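Local coordinates for periplasmic His/Glu/Gln/Arg/opine family-binding protein (Silicibacter pomeroyi, PDB 3I6V) that binds lysine and probably captures amino acids or opines in the periplasm for an ABC transporter, at residues S94-T99 and G119-S124; E136-V141 and D154-I159. One frame throughout, in Å; residues are numbered along the deposited sequence.

Interaction 1: residues S94-T99 and G119-S124; sequences SSYVAT and GYIAES
Y96, on strand 93-98, reaches both Y120 and I121 of helix 116-123 with the far half of its side chain. At CB and CG it meets nothing of the helix segment: the backbones are well apart, with the CA atoms of Y96 and I121 separated by 10.7 Å. With CG beside the backbone N (chi1 -65°), the ring is sent out across this gap. Contact begins at CE2, 3.9 Å from CD1 of I121; the same I121 methyl is 4.2 Å from CZ of Y96, approaching the ring obliquely. At the tip, OH of Y96 lies 3.6 Å from CD1 of I121 and 3.5 Å from CE2 of Y120, near the plane of the Y120 ring and at its edge, while the two tyrosine side chains run roughly at right angles. Helix 116-123 belongs to a beta-alpha-beta crossover between parallel strands 108-112 and 127-131, and Y96 approaches it from an antiparallel strand of the same sheet. F150, on strand 148-152, adjoins all three: its ring stacks on Y120, meets that of Y96 and touches I121. A water joins the phenols, 2.7 Å from OH of Y96 and 2.6 Å from OH of Y120, in the plane of both rings. Just past the helix, S124 OG donates to O of I121 over 2.6 Å, tying the chain back to its last turn.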
ATOM      1  N   SER A  94      -8.362  -1.674  -7.558  1.00 23.86           N
ATOM      2  CA  SER A  94      -9.083  -1.669  -6.294  1.00 24.89           C
ATOM      3  C   SER A  94     -10.368  -2.473  -6.497  1.00 25.72           C
ATOM      4  O   SER A  94     -10.885  -2.556  -7.637  1.00 25.45           O
ATOM      5  CB  SER A  94      -9.401  -0.248  -5.887  1.00 24.76           C
ATOM      6  OG  SER A  94      -8.212   0.455  -5.572  1.00 25.53           O
ATOM      7  N   SER A  95     -10.888  -3.062  -5.421  1.00 25.91           N
ATOM      8  CA  SER A  95     -12.026  -3.990  -5.508  1.00 26.08           C
ATOM      9  C   SER A  95     -12.901  -3.888  -4.287  1.00 25.43           C
ATOM     10  O   SER A  95     -12.466  -3.402  -3.234  1.00 24.57           O
ATOM     11  CB  SER A  95     -11.554  -5.443  -5.603  1.00 26.59           C
ATOM     12  OG  SER A  95     -10.616  -5.620  -6.632  1.00 30.55           O
ATOM     13  N   TYR A  96     -14.144  -4.351  -4.438  1.00 25.43           N
ATOM     14  CA  TYR A  96     -15.076  -4.437  -3.328  1.00 25.88           C
ATOM     15  C   TYR A  96     -15.065  -5.858  -2.779  1.00 25.79           C
ATOM     16  O   TYR A  96     -15.002  -6.830  -3.534  1.00 25.73           O
ATOM     17  CB  TYR A  96     -16.503  -4.086  -3.730  1.00 25.08           C
ATOM     18  CG  TYR A  96     -16.725  -2.664  -4.176  1.00 26.32           C
ATOM     19  CD1 TYR A  96     -16.542  -2.301  -5.517  1.00 26.84           C
ATOM     20  CD2 TYR A  96     -17.132  -1.689  -3.270  1.00 26.01           C
ATOM     21  CE1 TYR A  96     -16.750  -0.975  -5.947  1.00 27.59           C
ATOM     22  CE2 TYR A  96     -17.352  -0.387  -3.679  1.00 27.02           C
ATOM     23  CZ  TYR A  96     -17.160  -0.041  -5.011  1.00 27.21           C
ATOM     24  OH  TYR A  96     -17.381   1.250  -5.379  1.00 30.21           O
ATOM     25  N   VAL A  97     -15.158  -5.955  -1.466  1.00 27.46           N
ATOM     26  CA  VAL A  97     -15.290  -7.262  -0.799  1.00 27.88           C
ATOM     27  C   VAL A  97     -16.440  -7.222   0.182  1.00 28.33           C
ATOM     28  O   VAL A  97     -16.634  -6.237   0.882  1.00 28.83           O
ATOM     29  CB  VAL A  97     -13.979  -7.741  -0.116  1.00 27.97           C
ATOM     30  CG1 VAL A  97     -14.277  -8.850   0.935  1.00 26.57           C
ATOM     31  CG2 VAL A  97     -13.052  -8.300  -1.147  1.00 26.61           C
ATOM     32  N   ALA A  98     -17.217  -8.314   0.214  1.00 29.16           N
ATOM     33  CA  ALA A  98     -18.413  -8.366   1.030  1.00 30.29           C
ATOM     34  C   ALA A  98     -18.648  -9.784   1.608  1.00 31.00           C
ATOM     35  O   ALA A  98     -17.921 -10.729   1.281  1.00 31.14           O
ATOM     36  CB  ALA A  98     -19.634  -7.917   0.175  1.00 29.10           C
ATOM     37  N   THR A  99     -19.678  -9.915   2.435  1.00 33.20           N
ATOM     38  CA  THR A  99     -20.081 -11.238   2.978  1.00 35.08           C
ATOM     39  C   THR A  99     -21.151 -11.960   2.115  1.00 36.57           C
ATOM     40  O   THR A  99     -21.405 -13.151   2.312  1.00 36.75           O
ATOM     41  CB  THR A  99     -20.576 -11.130   4.428  1.00 34.43           C
ATOM     42  OG1 THR A  99     -21.727 -10.282   4.472  1.00 35.67           O
ATOM     43  CG2 THR A  99     -19.491 -10.538   5.352  1.00 33.70           C
ATOM     44  N   GLY A 119     -11.040   8.223  -0.985  1.00 18.57           N
ATOM     45  CA  GLY A 119     -11.406   9.343  -1.897  1.00 20.29           C
ATOM     46  C   GLY A 119     -12.458   8.954  -2.946  1.00 20.62           C
ATOM     47  O   GLY A 119     -13.403   9.705  -3.206  1.00 20.76           O
ATOM     48  N   TYR A 120     -12.309   7.766  -3.522  1.00 20.81           N
ATOM     49  CA  TYR A 120     -13.213   7.262  -4.561  1.00 20.46           C
ATOM     50  C   TYR A 120     -14.587   7.030  -3.967  1.00 21.12           C
ATOM     51  O   TYR A 120     -15.603   7.404  -4.563  1.00 20.48           O
ATOM     52  CB  TYR A 120     -12.650   5.952  -5.134  1.00 20.35           C
ATOM     53  CG  TYR A 120     -13.543   5.280  -6.161  1.00 20.57           C
ATOM     54  CD1 TYR A 120     -13.385   5.526  -7.519  1.00 19.87           C
ATOM     55  CD2 TYR A 120     -14.529   4.367  -5.764  1.00 21.65           C
ATOM     56  CE1 TYR A 120     -14.211   4.890  -8.480  1.00 21.26           C
ATOM     57  CE2 TYR A 120     -15.353   3.718  -6.707  1.00 22.65           C
ATOM     58  CZ  TYR A 120     -15.198   3.985  -8.056  1.00 24.17           C
ATOM     59  OH  TYR A 120     -16.027   3.333  -8.979  1.00 24.64           O
ATOM     60  N   ILE A 121     -14.638   6.419  -2.780  1.00 22.21           N
ATOM     61  CA  ILE A 121     -15.938   6.204  -2.138  1.00 22.15           C
ATOM     62  C   ILE A 121     -16.600   7.516  -1.716  1.00 22.12           C
ATOM     63  O   ILE A 121     -17.827   7.664  -1.871  1.00 22.39           O
ATOM     64  CB  ILE A 121     -15.846   5.226  -0.943  1.00 22.60           C
ATOM     65  CG1 ILE A 121     -15.340   3.865  -1.430  1.00 20.91           C
ATOM     66  CG2 ILE A 121     -17.203   5.155  -0.204  1.00 22.32           C
ATOM     67  CD1 ILE A 121     -16.254   3.142  -2.499  1.00 19.22           C
ATOM     68  N   ALA A 122     -15.808   8.479  -1.233  1.00 21.81           N
ATOM     69  CA  ALA A 122     -16.374   9.754  -0.777  1.00 23.58           C
ATOM     70  C   ALA A 122     -17.008  10.505  -1.957  1.00 24.42           C
ATOM     71  O   ALA A 122     -18.027  11.161  -1.770  1.00 24.35           O
ATOM     72  CB  ALA A 122     -15.320  10.660  -0.110  1.00 23.35           C
ATOM     73  N   GLU A 123     -16.387  10.414  -3.141  1.00 23.26           N
ATOM     74  CA  GLU A 123     -16.954  11.037  -4.365  1.00 24.15           C
ATOM     75  C   GLU A 123     -18.197  10.261  -4.881  1.00 25.39           C
ATOM     76  O   GLU A 123     -19.073  10.847  -5.532  1.00 25.13           O
ATOM     77  CB  GLU A 123     -15.895  11.170  -5.471  1.00 22.75           C
ATOM     78  CG  GLU A 123     -16.494  11.730  -6.802  1.00 25.35           C
ATOM     79  CD  GLU A 123     -15.460  11.954  -7.912  1.00 26.86           C
ATOM     80  OE1 GLU A 123     -14.269  12.237  -7.552  1.00 24.91           O
ATOM     81  OE2 GLU A 123     -15.865  11.880  -9.126  1.00 21.88           O
ATOM     82  N   SER A 124     -18.264   8.961  -4.581  1.00 27.14           N
ATOM     83  CA  SER A 124     -19.358   8.087  -5.050  1.00 30.16           C
ATOM     84  C   SER A 124     -20.635   8.342  -4.264  1.00 31.56           C
ATOM     85  O   SER A 124     -20.629   9.069  -3.274  1.00 30.95           O
ATOM     86  CB  SER A 124     -18.986   6.608  -4.895  1.00 29.80           C
ATOM     87  OG  SER A 124     -19.195   6.211  -3.538  1.00 30.62           O
TER
HETATM   88  O   HOH W   1     -17.432   1.363  -8.125  1.00 31.93           O

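Interaction 2: residues E136-V141 and D154-I159; sequences ETIAAV and DYLVPI
Y155 OH comes within 3.6 Å of CG1 of I138, a van der Waals approach and no polar bond; no hydrogen bond crosses between the segments. Among backbone bonds within 136-141, A140 N to E136 O (3.0 Å) is the sound one. The axes of segments 136-141 and 154-159 diverge by 51° and approach to 12.6 Å, so side chains alone span the gap. I138 does most of this: with CG1 beside the backbone N (chi1 -56°), its CD1 reaches CD2 of L156 at 3.7 Å and CE2 of Y155 at 4.0 Å. L156 runs alongside it, pointing the other way, whereas I159 meets it tip to tip, its CD1 3.9 Å from CG1 of I138. That same I159 methyl sits 3.4 Å above one face of the Y155 ring, offset toward the rim, so I159 and I138 both bear on this tyrosine. Helix 153-162 is kinked at P158, whose N lacks a bond to the preceding turn. Both helices pack on one sheet of this lobe of the periplasmic binding protein fold, T137 touching V149 and L156 touching A151 of strand 148-152. With carbon meeting carbon almost throughout, cohesion must come from shape and apolar burial, not directional bonds.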
ATOM      1  N   GLU A 136      -9.074  -3.052  10.413  1.00 25.36           N
ATOM      2  CA  GLU A 136     -10.359  -2.516  10.894  1.00 26.90           C
ATOM      3  C   GLU A 136     -11.458  -2.452   9.808  1.00 26.42           C
ATOM      4  O   GLU A 136     -12.655  -2.637  10.092  1.00 26.18           O
ATOM      5  CB  GLU A 136     -10.179  -1.139  11.542  1.00 27.02           C
ATOM      6  CG  GLU A 136      -9.587  -1.191  12.971  1.00 31.92           C
ATOM      7  CD  GLU A 136      -8.897   0.119  13.399  1.00 37.53           C
ATOM      8  OE1 GLU A 136      -8.989   1.143  12.688  1.00 38.99           O
ATOM      9  OE2 GLU A 136      -8.232   0.120  14.471  1.00 42.88           O
ATOM     10  N   THR A 137     -11.056  -2.171   8.572  1.00 25.45           N
ATOM     11  CA  THR A 137     -12.004  -2.211   7.444  1.00 25.04           C
ATOM     12  C   THR A 137     -12.524  -3.619   7.198  1.00 25.92           C
ATOM     13  O   THR A 137     -13.691  -3.785   6.857  1.00 27.21           O
ATOM     14  CB  THR A 137     -11.392  -1.648   6.107  1.00 24.51           C
ATOM     15  OG1 THR A 137     -10.397  -2.548   5.595  1.00 22.02           O
ATOM     16  CG2 THR A 137     -10.758  -0.270   6.347  1.00 22.42           C
ATOM     17  N   ILE A 138     -11.674  -4.631   7.352  1.00 26.54           N
ATOM     18  CA  ILE A 138     -12.120  -6.019   7.147  1.00 27.16           C
ATOM     19  C   ILE A 138     -13.081  -6.407   8.280  1.00 28.45           C
ATOM     20  O   ILE A 138     -14.155  -6.991   8.033  1.00 28.32           O
ATOM     21  CB  ILE A 138     -10.933  -7.025   7.112  1.00 27.37           C
ATOM     22  CG1 ILE A 138      -9.910  -6.643   6.041  1.00 25.21           C
ATOM     23  CG2 ILE A 138     -11.425  -8.465   6.932  1.00 26.20           C
ATOM     24  CD1 ILE A 138     -10.507  -6.406   4.622  1.00 21.45           C
ATOM     25  N   ALA A 139     -12.699  -6.052   9.504  1.00 28.78           N
ATOM     26  CA  ALA A 139     -13.515  -6.333  10.691  1.00 30.11           C
ATOM     27  C   ALA A 139     -14.901  -5.694  10.572  1.00 30.57           C
ATOM     28  O   ALA A 139     -15.901  -6.312  10.970  1.00 30.08           O
ATOM     29  CB  ALA A 139     -12.788  -5.868  11.982  1.00 29.65           C
ATOM     30  N   ALA A 140     -14.976  -4.483  10.001  1.00 30.35           N
ATOM     31  CA  ALA A 140     -16.264  -3.786   9.862  1.00 31.32           C
ATOM     32  C   ALA A 140     -17.232  -4.534   8.944  1.00 31.50           C
ATOM     33  O   ALA A 140     -18.451  -4.503   9.154  1.00 33.28           O
ATOM     34  CB  ALA A 140     -16.082  -2.306   9.379  1.00 30.73           C
ATOM     35  N   VAL A 141     -16.696  -5.199   7.938  1.00 31.76           N
ATOM     36  CA  VAL A 141     -17.489  -6.007   7.003  1.00 32.94           C
ATOM     37  C   VAL A 141     -17.935  -7.322   7.677  1.00 34.66           C
ATOM     38  O   VAL A 141     -19.130  -7.657   7.669  1.00 34.51           O
ATOM     39  CB  VAL A 141     -16.702  -6.307   5.719  1.00 32.37           C
ATOM     40  CG1 VAL A 141     -17.410  -7.368   4.868  1.00 32.97           C
ATOM     41  CG2 VAL A 141     -16.518  -5.002   4.905  1.00 33.32           C
ATOM     42  N   ASP A 154      -4.702  -6.361  -4.308  1.00 26.05           N
ATOM     43  CA  ASP A 154      -3.669  -7.255  -3.834  1.00 27.86           C
ATOM     44  C   ASP A 154      -3.653  -7.456  -2.319  1.00 27.60           C
ATOM     45  O   ASP A 154      -3.179  -8.501  -1.839  1.00 27.82           O
ATOM     46  CB  ASP A 154      -2.305  -6.882  -4.391  1.00 28.71           C
ATOM     47  CG  ASP A 154      -2.216  -7.160  -5.892  1.00 33.74           C
ATOM     48  OD1 ASP A 154      -3.209  -7.656  -6.472  1.00 37.08           O
ATOM     49  OD2 ASP A 154      -1.176  -6.870  -6.482  1.00 38.60           O
ATOM     50  N   TYR A 155      -4.183  -6.475  -1.585  1.00 25.71           N
ATOM     51  CA  TYR A 155      -4.363  -6.620  -0.156  1.00 25.14           C
ATOM     52  C   TYR A 155      -5.520  -7.621   0.081  1.00 25.19           C
ATOM     53  O   TYR A 155      -5.433  -8.529   0.951  1.00 24.04           O
ATOM     54  CB  TYR A 155      -4.671  -5.260   0.487  1.00 24.31           C
ATOM     55  CG  TYR A 155      -5.111  -5.353   1.941  1.00 25.22           C
ATOM     56  CD1 TYR A 155      -4.220  -5.757   2.950  1.00 25.12           C
ATOM     57  CD2 TYR A 155      -6.417  -5.039   2.301  1.00 25.53           C
ATOM     58  CE1 TYR A 155      -4.641  -5.834   4.301  1.00 25.48           C
ATOM     59  CE2 TYR A 155      -6.841  -5.107   3.610  1.00 26.55           C
ATOM     60  CZ  TYR A 155      -5.970  -5.522   4.602  1.00 27.61           C
ATOM     61  OH  TYR A 155      -6.473  -5.606   5.879  1.00 28.36           O
ATOM     62  N   LEU A 156      -6.590  -7.461  -0.688  1.00 23.74           N
ATOM     63  CA  LEU A 156      -7.808  -8.291  -0.515  1.00 24.92           C
ATOM     64  C   LEU A 156      -7.693  -9.753  -0.993  1.00 25.98           C
ATOM     65  O   LEU A 156      -8.316 -10.620  -0.388  1.00 26.66           O
ATOM     66  CB  LEU A 156      -9.044  -7.638  -1.138  1.00 24.54           C
ATOM     67  CG  LEU A 156      -9.487  -6.311  -0.518  1.00 24.03           C
ATOM     68  CD1 LEU A 156     -10.463  -5.568  -1.480  1.00 24.33           C
ATOM     69  CD2 LEU A 156     -10.091  -6.452   0.900  1.00 22.85           C
ATOM     70  N   VAL A 157      -6.904 -10.027  -2.026  1.00 26.50           N
ATOM     71  CA  VAL A 157      -6.824 -11.394  -2.574  1.00 28.05           C
ATOM     72  C   VAL A 157      -6.527 -12.468  -1.481  1.00 28.88           C
ATOM     73  O   VAL A 157      -7.329 -13.389  -1.325  1.00 28.26           O
ATOM     74  CB  VAL A 157      -5.908 -11.520  -3.819  1.00 28.35           C
ATOM     75  CG1 VAL A 157      -5.553 -13.024  -4.117  1.00 29.57           C
ATOM     76  CG2 VAL A 157      -6.583 -10.859  -5.084  1.00 30.47           C
ATOM     77  N   PRO A 158      -5.427 -12.312  -0.692  1.00 29.25           N
ATOM     78  CA  PRO A 158      -5.165 -13.348   0.330  1.00 29.35           C
ATOM     79  C   PRO A 158      -6.232 -13.374   1.415  1.00 29.08           C
ATOM     80  O   PRO A 158      -6.499 -14.420   1.996  1.00 29.65           O
ATOM     81  CB  PRO A 158      -3.790 -12.936   0.920  1.00 29.43           C
ATOM     82  CG  PRO A 158      -3.154 -12.042  -0.155  1.00 30.23           C
ATOM     83  CD  PRO A 158      -4.363 -11.285  -0.705  1.00 28.92           C
ATOM     84  N   ILE A 159      -6.829 -12.230   1.709  1.00 29.02           N
ATOM     85  CA  ILE A 159      -7.859 -12.155   2.726  1.00 28.79           C
ATOM     86  C   ILE A 159      -9.127 -12.957   2.332  1.00 30.01           C
ATOM     87  O   ILE A 159      -9.682 -13.736   3.142  1.00 29.89           O
ATOM     88  CB  ILE A 159      -8.144 -10.688   3.063  1.00 28.67           C
ATOM     89  CG1 ILE A 159      -6.998 -10.113   3.908  1.00 26.56           C
ATOM     90  CG2 ILE A 159      -9.416 -10.543   3.832  1.00 28.59           C
ATOM     91  CD1 ILE A 159      -7.153  -8.656   4.190  1.00 23.83           C
TER

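How the interactions relate
Interactions 1 and 2 lie in the same lobe, their centres 12 Å apart, and strand 93-98 connects them. Y96 serves the side facing helix 116-123, whereas the neighbouring V97 packs on helix 153-162: its CG2 is 3.8 Å from CD1 of L156, and S95 O lies 3.4 Å from that same methyl. At the strand's end, CG2 of T99 is 3.7 Å from O of V141. Both contacts lie near the lysine pocket, the side chains of Y120 and Y155 being about 9 and 7 Å from the ligand. Pocket residues begin two of the helices, I116 and Q117 in one and P134 in another, while Y155 meets Y15, a further pocket residue.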